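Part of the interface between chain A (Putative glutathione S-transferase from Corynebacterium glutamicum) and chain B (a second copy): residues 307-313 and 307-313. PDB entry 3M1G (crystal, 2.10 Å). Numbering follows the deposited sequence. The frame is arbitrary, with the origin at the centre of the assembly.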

# COMPACT_ATOMS: atom_id res chain seq x y z
N ALA A 307 -4.65 -8.41 -16.14
CA ALA A 307 -4.55 -9.80 -15.73
C ALA A 307 -3.11 -10.33 -15.77
O ALA A 307 -2.78 -11.26 -15.04
CB ALA A 307 -5.49 -10.68 -16.60
N GLU A 308 -2.25 -9.73 -16.59
CA GLU A 308 -0.83 -10.09 -16.59
C GLU A 308 -0.10 -9.66 -15.29
O GLU A 308 0.91 -10.26 -14.96
CB GLU A 308 -0.10 -9.53 -17.82
CG GLU A 308 1.44 -9.86 -17.88
CD GLU A 308 1.78 -11.38 -17.81
OE1 GLU A 308 1.55 -12.02 -18.87
OE2 GLU A 308 2.30 -11.90 -16.73
N ILE A 309 -0.61 -8.65 -14.59
CA ILE A 309 -0.08 -8.21 -13.29
C ILE A 309 -0.84 -8.82 -12.09
O ILE A 309 -0.23 -9.19 -11.07
CB ILE A 309 -0.18 -6.69 -13.16
CG1 ILE A 309 0.64 -6.00 -14.24
CG2 ILE A 309 0.28 -6.21 -11.78
CD1 ILE A 309 0.52 -4.45 -14.10
N ASN A 310 -2.17 -8.91 -12.23
CA ASN A 310 -3.12 -9.36 -11.19
C ASN A 310 -4.04 -10.47 -11.71
O ASN A 310 -5.22 -10.23 -11.92
CB ASN A 310 -3.96 -8.15 -10.73
CG ASN A 310 -4.84 -8.46 -9.50
OD1 ASN A 310 -4.41 -9.15 -8.56
ND2 ASN A 310 -6.07 -7.92 -9.49
N PRO A 311 -3.53 -11.70 -11.86
CA PRO A 311 -4.32 -12.75 -12.49
C PRO A 311 -5.59 -13.13 -11.74
O PRO A 311 -6.50 -13.66 -12.36
CB PRO A 311 -3.36 -13.96 -12.53
CG PRO A 311 -2.25 -13.62 -11.61
CD PRO A 311 -2.13 -12.13 -11.69
N THR A 312 -5.65 -12.92 -10.43
CA THR A 312 -6.87 -13.29 -9.70
C THR A 312 -7.99 -12.34 -10.08
O THR A 312 -9.15 -12.64 -9.90
CB THR A 312 -6.69 -13.21 -8.17
OG1 THR A 312 -6.36 -11.87 -7.81
CG2 THR A 312 -5.60 -14.24 -7.68
N ARG A 313 -7.63 -11.17 -10.61
CA ARG A 313 -8.62 -10.13 -10.92
C ARG A 313 -9.46 -9.63 -9.73
O ARG A 313 -10.53 -9.04 -9.93
CB ARG A 313 -9.54 -10.57 -12.07
CG ARG A 313 -8.79 -10.91 -13.33
CD ARG A 313 -9.75 -10.97 -14.54
NE ARG A 313 -9.60 -12.25 -15.15
CZ ARG A 313 -9.15 -12.52 -16.38
NH1 ARG A 313 -8.81 -11.56 -17.24
NH2 ARG A 313 -9.08 -13.80 -16.75
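Chain B 307-313: AEINPTR

Chain B lies on chain A through an exact two-fold axis, so contacts between unlike residues occur twice and those between like residues once. The backbone of chain B repeats that of chain A. Residues 307-309 have helical phi/psi without the regular bonds. A type I beta turn then runs from N310(B) to R313(B), closed by R313(B) N donating to N310(B) O at 2.9 Å. The nearest CA atoms pair I309(A) with N310(B), at 6.6 Å.

The prolines meet in the middle. P311(B) points its CB toward chain A, and its CD lies 3.4 Å from CD of P311(A). Both rings are C-gamma endo. CG of P311(B) rests 3.4 Å from O of E308(A), and CD lies 3.8 Å from O of I309(A). These are packing contacts.

E308(B) leaves its backbone sideways. Its chi1 is t and chi2 is p, and this bend brings the carboxylate nearer chain A: OE2 lies 4.2 Å from CB of P311(A). The CA-to-CB bond of I309(B) points away from chain A; with chi1 m and chi2 t, its CG1 stays 5.1 Å from CG2 of T312(A). Its carbonyl faces the partner instead, with O 3.9 Å from O of I309(A). Neither oxygen can donate a hydrogen; each accepts one from its own water.

No direct hydrogen bond crosses between the stretches. Water 1 donates to I309(A) O and to N310(B) OD1, both at 2.8 Å, and accepts from T312(B) N at 3.1 Å. Water 2 makes the symmetric set. The CB of N310(B) points away, but chi1 t and chi2 of 40° place OD1 within reach of water 1. T312(B) has chi1 p, and its CG2 lies 4.1 Å from O of E308(A). R313(B), with positive phi, is out of reach of chain A.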

# COMPACT_ATOMS: atom_id res chain seq x y z
N ALA B 307 3.66 -16.97 -7.20
CA ALA B 307 3.52 -16.67 -8.60
C ALA B 307 2.05 -16.69 -9.07
O ALA B 307 1.71 -16.03 -10.05
CB ALA B 307 4.38 -17.64 -9.44
N GLU B 308 1.19 -17.42 -8.38
CA GLU B 308 -0.24 -17.39 -8.68
C GLU B 308 -0.91 -16.03 -8.34
O GLU B 308 -1.93 -15.71 -8.92
CB GLU B 308 -1.00 -18.54 -7.99
CG GLU B 308 -2.55 -18.55 -8.25
CD GLU B 308 -2.95 -18.60 -9.75
OE1 GLU B 308 -2.79 -19.72 -10.32
OE2 GLU B 308 -3.45 -17.55 -10.35
N ILE B 309 -0.33 -15.26 -7.41
CA ILE B 309 -0.78 -13.91 -7.06
C ILE B 309 -0.00 -12.80 -7.79
O ILE B 309 -0.59 -11.79 -8.23
CB ILE B 309 -0.61 -13.67 -5.56
CG1 ILE B 309 -1.45 -14.65 -4.75
CG2 ILE B 309 -1.00 -12.23 -5.17
CD1 ILE B 309 -1.26 -14.39 -3.22
N ASN B 310 1.32 -13.00 -7.92
CA ASN B 310 2.28 -12.05 -8.50
C ASN B 310 3.14 -12.69 -9.59
O ASN B 310 4.32 -12.94 -9.38
CB ASN B 310 3.19 -11.52 -7.37
CG ASN B 310 4.10 -10.36 -7.81
OD1 ASN B 310 3.68 -9.46 -8.56
ND2 ASN B 310 5.36 -10.36 -7.32
N PRO B 311 2.56 -12.92 -10.79
CA PRO B 311 3.29 -13.67 -11.81
C PRO B 311 4.56 -13.01 -12.30
O PRO B 311 5.43 -13.71 -12.81
CB PRO B 311 2.27 -13.77 -12.97
CG PRO B 311 1.22 -12.78 -12.67
CD PRO B 311 1.16 -12.73 -11.17
N THR B 312 4.69 -11.69 -12.20
CA THR B 312 5.91 -11.04 -12.68
C THR B 312 7.06 -11.40 -11.74
O THR B 312 8.21 -11.29 -12.11
CB THR B 312 5.80 -9.51 -12.73
OG1 THR B 312 5.54 -9.02 -11.41
CG2 THR B 312 4.69 -9.06 -13.75
N ARG B 313 6.73 -11.81 -10.52
CA ARG B 313 7.75 -12.07 -9.50
C ARG B 313 8.66 -10.89 -9.13
O ARG B 313 9.75 -11.08 -8.57
CB ARG B 313 8.61 -13.29 -9.88
CG ARG B 313 7.80 -14.55 -10.08
CD ARG B 313 8.70 -15.80 -10.07
NE ARG B 313 8.48 -16.51 -11.29
CZ ARG B 313 7.97 -17.73 -11.44
NH1 ARG B 313 7.63 -18.49 -10.40
NH2 ARG B 313 7.82 -18.20 -12.68
O HOH W 1 2.52 -9.74 -11.06
O HOH W 2 -3.36 -11.71 -8.67